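Local coordinates for processed glycerol phosphate lipoteichoic acid synthase 2 (Bacillus subtilis, PDB 2W8D), which belongs to the lipoteichoic acid synthase family and carries a sulfatase-type domain, related to the alkaline phosphatases, with a bound magnesium ion, at residues E11-A16 against V385-E390; I47-D52 against A271-K276; K355-K358 against Y363-T366. All coordinates share one frame; numbering follows the deposited sequence.

Interaction 1: residues E11-A16 against V385-E390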
loop_
_atom_site.group_PDB
_atom_site.type_symbol
_atom_site.label_atom_id
_atom_site.label_comp_id
_atom_site.label_asym_id
_atom_site.label_seq_id
_atom_site.Cartn_x
_atom_site.Cartn_y
_atom_site.Cartn_z
ATOM N N GLU A 11 -18.988 -3.663 -15.680
ATOM C CA GLU A 11 -18.283 -2.860 -16.671
ATOM C C GLU A 11 -18.951 -1.493 -16.890
ATOM O O GLU A 11 -18.266 -0.476 -17.024
ATOM C CB GLU A 11 -18.153 -3.644 -17.976
ATOM C CG GLU A 11 -17.608 -2.864 -19.152
ATOM C CD GLU A 11 -17.799 -3.593 -20.463
ATOM O OE1 GLU A 11 -18.707 -4.453 -20.563
ATOM O OE2 GLU A 11 -17.038 -3.301 -21.404
ATOM N N ASN A 12 -20.283 -1.475 -16.906
ATOM C CA ASN A 12 -21.038 -0.233 -17.103
ATOM C C ASN A 12 -20.882 0.770 -15.967
ATOM O O ASN A 12 -20.918 1.981 -16.179
ATOM C CB ASN A 12 -22.514 -0.532 -17.360
ATOM C CG ASN A 12 -22.740 -1.166 -18.716
ATOM O OD1 ASN A 12 -22.013 -0.884 -19.673
ATOM N ND2 ASN A 12 -23.737 -2.039 -18.807
ATOM N N TYR A 13 -20.712 0.250 -14.760
ATOM C CA TYR A 13 -20.473 1.079 -13.599
ATOM C C TYR A 13 -19.011 1.575 -13.554
ATOM O O TYR A 13 -18.780 2.753 -13.279
ATOM C CB TYR A 13 -20.923 0.333 -12.332
ATOM C CG TYR A 13 -20.461 0.926 -11.028
ATOM C CD1 TYR A 13 -21.330 1.676 -10.215
ATOM C CD2 TYR A 13 -19.149 0.728 -10.594
ATOM C CE1 TYR A 13 -20.882 2.213 -9.007
ATOM C CE2 TYR A 13 -18.701 1.259 -9.416
ATOM C CZ TYR A 13 -19.560 1.989 -8.624
ATOM O OH TYR A 13 -19.040 2.479 -7.445
HETATM N N MSE A 14 -18.037 0.708 -13.851
HETATM C CA MSE A 14 -16.629 1.136 -13.875
HETATM C C MSE A 14 -16.401 2.281 -14.874
HETATM O O MSE A 14 -15.676 3.236 -14.571
HETATM C CB MSE A 14 -15.658 -0.012 -14.167
HETATM C CG MSE A 14 -15.649 -1.217 -13.180
HETATM SE SE MSE A 14 -15.503 -0.891 -11.224
HETATM C CE MSE A 14 -14.809 -2.620 -10.623
ATOM N N LYS A 15 -17.030 2.193 -16.048
ATOM C CA LYS A 15 -16.978 3.267 -17.046
ATOM C C LYS A 15 -17.815 4.497 -16.672
ATOM O O LYS A 15 -17.485 5.614 -17.060
ATOM C CB LYS A 15 -17.408 2.762 -18.421
ATOM C CG LYS A 15 -16.470 1.727 -19.042
ATOM C CD LYS A 15 -16.502 1.803 -20.583
ATOM C CE LYS A 15 -15.915 0.558 -21.246
ATOM N NZ LYS A 15 -14.774 -0.053 -20.473
ATOM N N ALA A 16 -18.890 4.292 -15.919
ATOM C CA ALA A 16 -19.753 5.397 -15.505
ATOM C C ALA A 16 -19.172 6.202 -14.348
ATOM O O ALA A 16 -19.768 7.185 -13.921
ATOM C CB ALA A 16 -21.149 4.893 -15.148
ATOM N N VAL A 385 -20.364 3.982 -1.222
ATOM C CA VAL A 385 -19.487 2.992 -0.577
ATOM C C VAL A 385 -19.964 1.552 -0.830
ATOM O O VAL A 385 -19.186 0.726 -1.307
ATOM C CB VAL A 385 -19.309 3.259 0.951
ATOM C CG1 VAL A 385 -18.602 2.059 1.694
ATOM C CG2 VAL A 385 -18.552 4.577 1.187
ATOM N N LYS A 386 -21.247 1.280 -0.550
ATOM C CA LYS A 386 -21.826 -0.045 -0.716
ATOM C C LYS A 386 -21.608 -0.536 -2.130
ATOM O O LYS A 386 -21.085 -1.640 -2.309
ATOM C CB LYS A 386 -23.321 -0.070 -0.332
ATOM C CG LYS A 386 -23.535 0.012 1.201
ATOM C CD LYS A 386 -25.014 -0.036 1.628
ATOM C CE LYS A 386 -25.861 1.080 0.950
ATOM N NZ LYS A 386 -27.160 1.403 1.620
ATOM N N LYS A 387 -21.994 0.294 -3.106
ATOM C CA LYS A 387 -21.805 0.030 -4.524
ATOM C C LYS A 387 -20.329 -0.194 -4.909
ATOM O O LYS A 387 -20.021 -1.144 -5.640
ATOM C CB LYS A 387 -22.401 1.155 -5.370
ATOM C CG LYS A 387 -23.779 0.860 -5.912
ATOM C CD LYS A 387 -24.519 2.150 -6.175
ATOM C CE LYS A 387 -26.001 1.899 -6.430
ATOM N NZ LYS A 387 -26.800 2.895 -5.673
ATOM N N GLU A 388 -19.417 0.650 -4.412
ATOM C CA GLU A 388 -17.997 0.484 -4.717
ATOM C C GLU A 388 -17.536 -0.898 -4.259
ATOM O O GLU A 388 -16.916 -1.627 -5.018
ATOM C CB GLU A 388 -17.126 1.626 -4.127
ATOM C CG GLU A 388 -15.611 1.483 -4.437
ATOM C CD GLU A 388 -14.757 2.755 -4.235
ATOM O OE1 GLU A 388 -15.273 3.891 -4.411
ATOM O OE2 GLU A 388 -13.534 2.597 -3.944
ATOM N N LEU A 389 -17.862 -1.268 -3.030
ATOM C CA LEU A 389 -17.517 -2.585 -2.489
ATOM C C LEU A 389 -18.223 -3.727 -3.240
ATOM O O LEU A 389 -17.602 -4.737 -3.563
ATOM C CB LEU A 389 -17.830 -2.646 -0.997
ATOM C CG LEU A 389 -16.885 -1.851 -0.076
ATOM C CD1 LEU A 389 -17.356 -2.006 1.387
ATOM C CD2 LEU A 389 -15.397 -2.285 -0.254
ATOM N N GLU A 390 -19.509 -3.540 -3.538
ATOM C CA GLU A 390 -20.302 -4.567 -4.214
ATOM C C GLU A 390 -19.730 -4.930 -5.607
ATOM O O GLU A 390 -19.631 -6.109 -5.954
ATOM C CB GLU A 390 -21.753 -4.096 -4.298
ATOM C CG GLU A 390 -22.736 -5.012 -4.990
ATOM C CD GLU A 390 -24.056 -4.293 -5.376
ATOM O OE1 GLU A 390 -24.146 -3.045 -5.232
ATOM O OE2 GLU A 390 -25.005 -4.979 -5.834
#
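Tyr13 reaches out from helix 6-17 and sets its phenol oxygen against the backbone of helix 380-397, where Lys387 passes into Glu388. The closest approach is from Tyr13 OH to Glu388 CA, 3.5 Å, with Glu388 N at almost the same range, 3.6 Å, yet the oxygen makes no hydrogen bond with the other segment. Glu388 CB lies 3.9 Å from Tyr13 OH, so the oxygen is packed against the root of that residue. On its Lys387 side the ring brings CE1 to 4.1 Å from Lys387 CB, an oblique approach. With CG of Tyr13 swung away from its own backbone N (chi1 167°), the ring bridges two helices whose nearest CA atoms, those of Tyr13 and Lys387, are 9.2 Å apart. This end-on patch is the tight part of a small contact, 116 Å² in all. The Lys387 side is looser: its CB meets the tyrosine, but the rest of the chain leads away and bends at chi4, carrying the ammonium group outward on an exposed flank. Glu388 behaves differently. Beyond CB its extended chain departs from Tyr13 into the interior, where OE2 takes a hydrogen bond with Tyr96 OH and a salt bridge with Arg341. The carboxylate is therefore buried but held by polar partners, while only the base of the residue faces the N-terminal helix. Tyr13 also touches Met391, and Met14, a selenomethionine, touches Ile395, extending the helix-to-helix contact further along 380-397. Around the other side of that helix, Val385 and Leu389 pack on Pro345, so helix 380-397 lies between the N-terminal helix 6-17 and strand 344-345, an outermost strand of the C-terminal antiparallel sheet.

Interaction 2: residues I47-D52 against A271-K276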
loop_
_atom_site.group_PDB
_atom_site.type_symbol
_atom_site.label_atom_id
_atom_site.label_comp_id
_atom_site.label_asym_id
_atom_site.label_seq_id
_atom_site.Cartn_x
_atom_site.Cartn_y
_atom_site.Cartn_z
ATOM N N ILE A 47 4.646 10.135 11.408
ATOM C CA ILE A 47 5.243 11.196 10.609
ATOM C C ILE A 47 5.233 12.488 11.419
ATOM O O ILE A 47 4.183 12.925 11.915
ATOM C CB ILE A 47 4.523 11.351 9.252
ATOM C CG1 ILE A 47 4.630 10.074 8.417
ATOM C CG2 ILE A 47 5.111 12.494 8.453
ATOM C CD1 ILE A 47 6.053 9.505 8.250
ATOM N N ASP A 48 6.416 13.034 11.627
ATOM C CA ASP A 48 6.648 14.256 12.408
ATOM C C ASP A 48 6.565 14.082 13.883
ATOM O O ASP A 48 6.709 15.055 14.605
ATOM C CB ASP A 48 5.783 15.437 11.942
ATOM C CG ASP A 48 6.244 15.974 10.595
ATOM O OD1 ASP A 48 7.426 15.764 10.248
ATOM O OD2 ASP A 48 5.442 16.571 9.861
ATOM N N TYR A 49 6.331 12.853 14.338
ATOM C CA TYR A 49 6.295 12.574 15.763
ATOM C C TYR A 49 7.710 12.637 16.348
ATOM O O TYR A 49 8.697 12.261 15.691
ATOM C CB TYR A 49 5.720 11.198 16.016
ATOM C CG TYR A 49 5.093 11.091 17.379
ATOM C CD1 TYR A 49 3.757 11.456 17.581
ATOM C CD2 TYR A 49 5.837 10.678 18.473
ATOM C CE1 TYR A 49 3.176 11.397 18.849
ATOM C CE2 TYR A 49 5.268 10.623 19.751
ATOM C CZ TYR A 49 3.943 10.972 19.921
ATOM O OH TYR A 49 3.388 10.914 21.162
ATOM N N LYS A 50 7.799 13.103 17.584
ATOM C CA LYS A 50 9.082 13.148 18.284
ATOM C C LYS A 50 8.952 12.565 19.676
ATOM O O LYS A 50 7.896 12.650 20.293
ATOM C CB LYS A 50 9.630 14.578 18.412
ATOM C CG LYS A 50 9.683 15.356 17.145
ATOM C CD LYS A 50 10.390 16.676 17.349
ATOM C CE LYS A 50 10.303 17.489 16.065
ATOM N NZ LYS A 50 11.015 18.806 16.092
ATOM N N ILE A 51 10.055 11.971 20.123
ATOM C CA ILE A 51 10.257 11.431 21.461
ATOM C C ILE A 51 11.507 12.158 21.985
ATOM O O ILE A 51 12.552 12.110 21.324
ATOM C CB ILE A 51 10.556 9.888 21.394
ATOM C CG1 ILE A 51 9.353 9.100 20.837
ATOM C CG2 ILE A 51 10.903 9.341 22.774
ATOM C CD1 ILE A 51 8.103 9.201 21.753
ATOM N N ASP A 52 11.396 12.818 23.146
ATOM C CA ASP A 52 12.491 13.610 23.762
ATOM C C ASP A 52 13.155 14.620 22.804
ATOM O O ASP A 52 14.391 14.817 22.828
ATOM C CB ASP A 52 13.591 12.702 24.380
ATOM C CG ASP A 52 13.026 11.586 25.273
ATOM O OD1 ASP A 52 11.934 11.798 25.873
ATOM O OD2 ASP A 52 13.686 10.508 25.378
ATOM N N ALA A 271 -3.721 6.884 23.816
ATOM C CA ALA A 271 -4.228 8.178 24.278
ATOM C C ALA A 271 -3.118 9.058 24.861
ATOM O O ALA A 271 -3.138 10.275 24.683
ATOM C CB ALA A 271 -5.357 7.999 25.310
ATOM N N LYS A 272 -2.176 8.455 25.589
ATOM C CA LYS A 272 -0.983 9.193 26.022
ATOM C C LYS A 272 -0.112 9.601 24.844
ATOM O O LYS A 272 0.379 10.729 24.808
ATOM C CB LYS A 272 -0.162 8.409 27.039
ATOM C CG LYS A 272 -0.882 8.157 28.357
ATOM C CD LYS A 272 0.098 7.463 29.285
ATOM C CE LYS A 272 -0.563 6.381 30.106
ATOM N NZ LYS A 272 -1.308 6.963 31.220
ATOM N N VAL A 273 0.057 8.710 23.872
ATOM C CA VAL A 273 0.877 9.026 22.691
ATOM C C VAL A 273 0.326 10.315 22.063
ATOM O O VAL A 273 1.088 11.263 21.771
ATOM C CB VAL A 273 0.910 7.844 21.651
ATOM C CG1 VAL A 273 1.334 8.304 20.268
ATOM C CG2 VAL A 273 1.809 6.707 22.129
ATOM N N LEU A 274 -1.001 10.364 21.934
ATOM C CA LEU A 274 -1.693 11.494 21.322
ATOM C C LEU A 274 -1.973 12.680 22.263
ATOM O O LEU A 274 -2.473 13.703 21.824
ATOM C CB LEU A 274 -2.992 11.019 20.630
ATOM C CG LEU A 274 -2.681 10.063 19.467
ATOM C CD1 LEU A 274 -3.920 9.710 18.665
ATOM C CD2 LEU A 274 -1.597 10.618 18.522
ATOM N N GLY A 275 -1.643 12.570 23.542
ATOM C CA GLY A 275 -2.023 13.616 24.475
ATOM C C GLY A 275 -3.543 13.774 24.494
ATOM O O GLY A 275 -4.063 14.876 24.336
ATOM N N LYS A 276 -4.265 12.664 24.641
ATOM C CA LYS A 276 -5.734 12.682 24.750
ATOM C C LYS A 276 -6.168 11.938 26.012
ATOM O O LYS A 276 -5.431 11.076 26.527
ATOM C CB LYS A 276 -6.373 11.985 23.530
ATOM C CG LYS A 276 -6.610 12.866 22.339
ATOM C CD LYS A 276 -7.393 12.134 21.291
ATOM C CE LYS A 276 -6.809 12.351 19.878
ATOM N NZ LYS A 276 -6.245 13.734 19.637
#
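Tyr49 lays the hydroxyl end of its ring across Val273, its CZ 3.7 Å from Val273 CG1 and its OH 3.4 Å from the same methyl. The hydroxyl is the donor to Val273 O, which sits at the ring edge, near its plane; the modelled OH to O separation of 2.4 Å is very short, so the exact length is doubtful. A chi1 of 161° places CG1 of Val273 beside its own carbonyl carbon, which brings the methyl close to the phenol end of Tyr49. The acceptor belongs to the last turn of helix 267-273, which ends in a Schellman motif: Gly275, with positive phi, gives its N to Lys272 O at 3.0 Å, and Lys276 N returns to Ala271 O at 2.6 Å. Those two bonds use other carbonyls of the turn than the one that faces Tyr49 OH. Leu274 only brushes the contact from its rim. Backbone bonding between Tyr49 and Val56 ties the tyrosine to the small antiparallel hairpin of strands 50-51 and 54-55, and CD1 of Ile51 lies at another point on the ring edge. Behind the contact, Val273 packs on Val221 and Phe225 of helix 219-244.

Interaction 3: residues K355-K358 against Y363-T366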
loop_
_atom_site.group_PDB
_atom_site.type_symbol
_atom_site.label_atom_id
_atom_site.label_comp_id
_atom_site.label_asym_id
_atom_site.label_seq_id
_atom_site.Cartn_x
_atom_site.Cartn_y
_atom_site.Cartn_z
ATOM N N LYS A 355 -16.280 14.859 4.590
ATOM C CA LYS A 355 -17.489 15.139 5.358
ATOM C C LYS A 355 -17.733 14.233 6.589
ATOM O O LYS A 355 -17.968 14.726 7.697
ATOM C CB LYS A 355 -18.725 15.068 4.444
ATOM C CG LYS A 355 -19.726 16.176 4.754
ATOM C CD LYS A 355 -21.106 15.828 4.226
ATOM C CE LYS A 355 -22.054 16.999 4.277
ATOM N NZ LYS A 355 -23.343 16.582 3.665
ATOM N N TYR A 356 -17.691 12.921 6.381
ATOM C CA TYR A 356 -18.182 11.975 7.387
ATOM C C TYR A 356 -17.196 10.889 7.711
ATOM O O TYR A 356 -16.479 10.400 6.823
ATOM C CB TYR A 356 -19.418 11.228 6.863
ATOM C CG TYR A 356 -20.609 12.058 6.553
ATOM C CD1 TYR A 356 -21.141 12.939 7.488
ATOM C CD2 TYR A 356 -21.254 11.924 5.334
ATOM C CE1 TYR A 356 -22.290 13.677 7.199
ATOM C CE2 TYR A 356 -22.371 12.649 5.037
ATOM C CZ TYR A 356 -22.891 13.518 5.966
ATOM O OH TYR A 356 -24.015 14.238 5.626
ATOM N N THR A 357 -17.146 10.515 8.987
ATOM C CA THR A 357 -16.602 9.222 9.355
ATOM C C THR A 357 -17.683 8.320 9.964
ATOM O O THR A 357 -18.372 8.696 10.933
ATOM C CB THR A 357 -15.188 9.255 10.055
ATOM O OG1 THR A 357 -15.172 8.500 11.280
ATOM C CG2 THR A 357 -14.633 10.646 10.253
ATOM N N LYS A 358 -17.901 7.182 9.324
ATOM C CA LYS A 358 -18.933 6.254 9.742
ATOM C C LYS A 358 -18.309 5.017 10.336
ATOM O O LYS A 358 -17.587 4.318 9.638
ATOM C CB LYS A 358 -19.778 5.816 8.554
ATOM C CG LYS A 358 -21.132 5.243 8.993
ATOM C CD LYS A 358 -21.630 4.205 8.041
ATOM C CE LYS A 358 -23.045 3.807 8.380
ATOM N NZ LYS A 358 -23.573 2.904 7.325
ATOM N N TYR A 363 -22.312 8.074 12.768
ATOM C CA TYR A 363 -21.675 9.091 11.951
ATOM C C TYR A 363 -21.083 10.220 12.780
ATOM O O TYR A 363 -21.717 10.754 13.702
ATOM C CB TYR A 363 -22.662 9.731 11.001
ATOM C CG TYR A 363 -23.057 8.918 9.812
ATOM C CD1 TYR A 363 -22.348 9.014 8.608
ATOM C CD2 TYR A 363 -24.182 8.100 9.849
ATOM C CE1 TYR A 363 -22.747 8.282 7.486
ATOM C CE2 TYR A 363 -24.568 7.376 8.748
ATOM C CZ TYR A 363 -23.856 7.479 7.571
ATOM O OH TYR A 363 -24.252 6.750 6.467
ATOM N N TYR A 364 -19.885 10.622 12.389
ATOM C CA TYR A 364 -19.224 11.724 13.023
ATOM C C TYR A 364 -18.829 12.713 11.964
ATOM O O TYR A 364 -18.599 12.328 10.802
ATOM C CB TYR A 364 -17.971 11.246 13.741
ATOM C CG TYR A 364 -18.213 10.126 14.712
ATOM C CD1 TYR A 364 -18.387 10.371 16.065
ATOM C CD2 TYR A 364 -18.242 8.812 14.269
ATOM C CE1 TYR A 364 -18.608 9.316 16.961
ATOM C CE2 TYR A 364 -18.450 7.753 15.154
ATOM C CZ TYR A 364 -18.620 8.010 16.482
ATOM O OH TYR A 364 -18.833 6.945 17.312
ATOM N N ASP A 365 -18.747 13.981 12.363
ATOM C CA ASP A 365 -18.162 14.976 11.489
ATOM C C ASP A 365 -16.660 14.705 11.386
ATOM O O ASP A 365 -15.959 14.686 12.391
ATOM C CB ASP A 365 -18.417 16.396 12.006
ATOM C CG ASP A 365 -17.770 17.444 11.125
ATOM O OD1 ASP A 365 -18.209 17.601 9.960
ATOM O OD2 ASP A 365 -16.802 18.089 11.585
ATOM N N THR A 366 -16.179 14.468 10.173
ATOM C CA THR A 366 -14.774 14.133 9.973
ATOM C C THR A 366 -13.831 15.191 10.547
ATOM O O THR A 366 -12.863 14.844 11.218
ATOM C CB THR A 366 -14.444 13.903 8.503
ATOM O OG1 THR A 366 -15.062 12.688 8.077
ATOM C CG2 THR A 366 -12.918 13.736 8.306
HETATM O O HOH W 1 -25.642 4.769 6.573
#
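Thr357 and Tyr364 exchange both backbone bonds of an antiparallel hydrogen-bonded pair, Thr357 N to Tyr364 O at 2.9 Å and Tyr364 N to Thr357 O at 2.8 Å. They join strands 356-359 and 362-365, a beta hairpin inside a five-stranded antiparallel sheet. Past the strand end, Thr366 N adds a nearly straight bond to Lys355 O (3.1 Å, 176° at the hydrogen), although it approaches from above the carbonyl plane. Thr366 OG1 is bonded to Ser353 O, whereas Thr357 OG1 is buried with no partner in the model. Thr357 and Tyr364 share a sheet face, which rests on helix 281-286.

On the other face, which bears Lys358 and Tyr363, the packing centres on tyrosine rings. Tyr363 points its ring edge at the face of Tyr356 in a T-shaped pair, centroids 5.5 Å apart and planes at 70°. Lys355 runs alongside Tyr356, its CD above the ring plane, offset toward the rim, and its NZ donating to Tyr356 OH at 3.1 Å; that hydroxyl also meets Asp378 N. CG of Lys358 lies anti to its N (chi1 -160°), which lays the extended chain over Tyr363, CG 3.8 Å from the ring centroid in a CH-pi contact. Beyond it, Lys358 NZ forms a salt bridge with Asp382 and donates to a water 2.9 Å away, which also meets Tyr363 OH.

Helix 380-397 connects two of the contacts: it supplies one side of interaction 1, and its Asp382 holds Lys358 of interaction 3. Their nearest atoms are nevertheless about 7 Å apart, with centres about 22 Å apart. Interactions 2 and 3 follow one another along the chain, both between the two segments of interaction 1; their nearest atoms lie about 11 Å apart, and helix 281-286, which packs on interaction 3, follows the helix that ends in interaction 2. Interactions 1 and 2 are the most distant pair, centres about 39 Å apart. None contains a magnesium-site residue (Glu40, Thr84, a phosphothreonine, Asp258 and His259), though both segments of interaction 2 follow such residues closely in sequence.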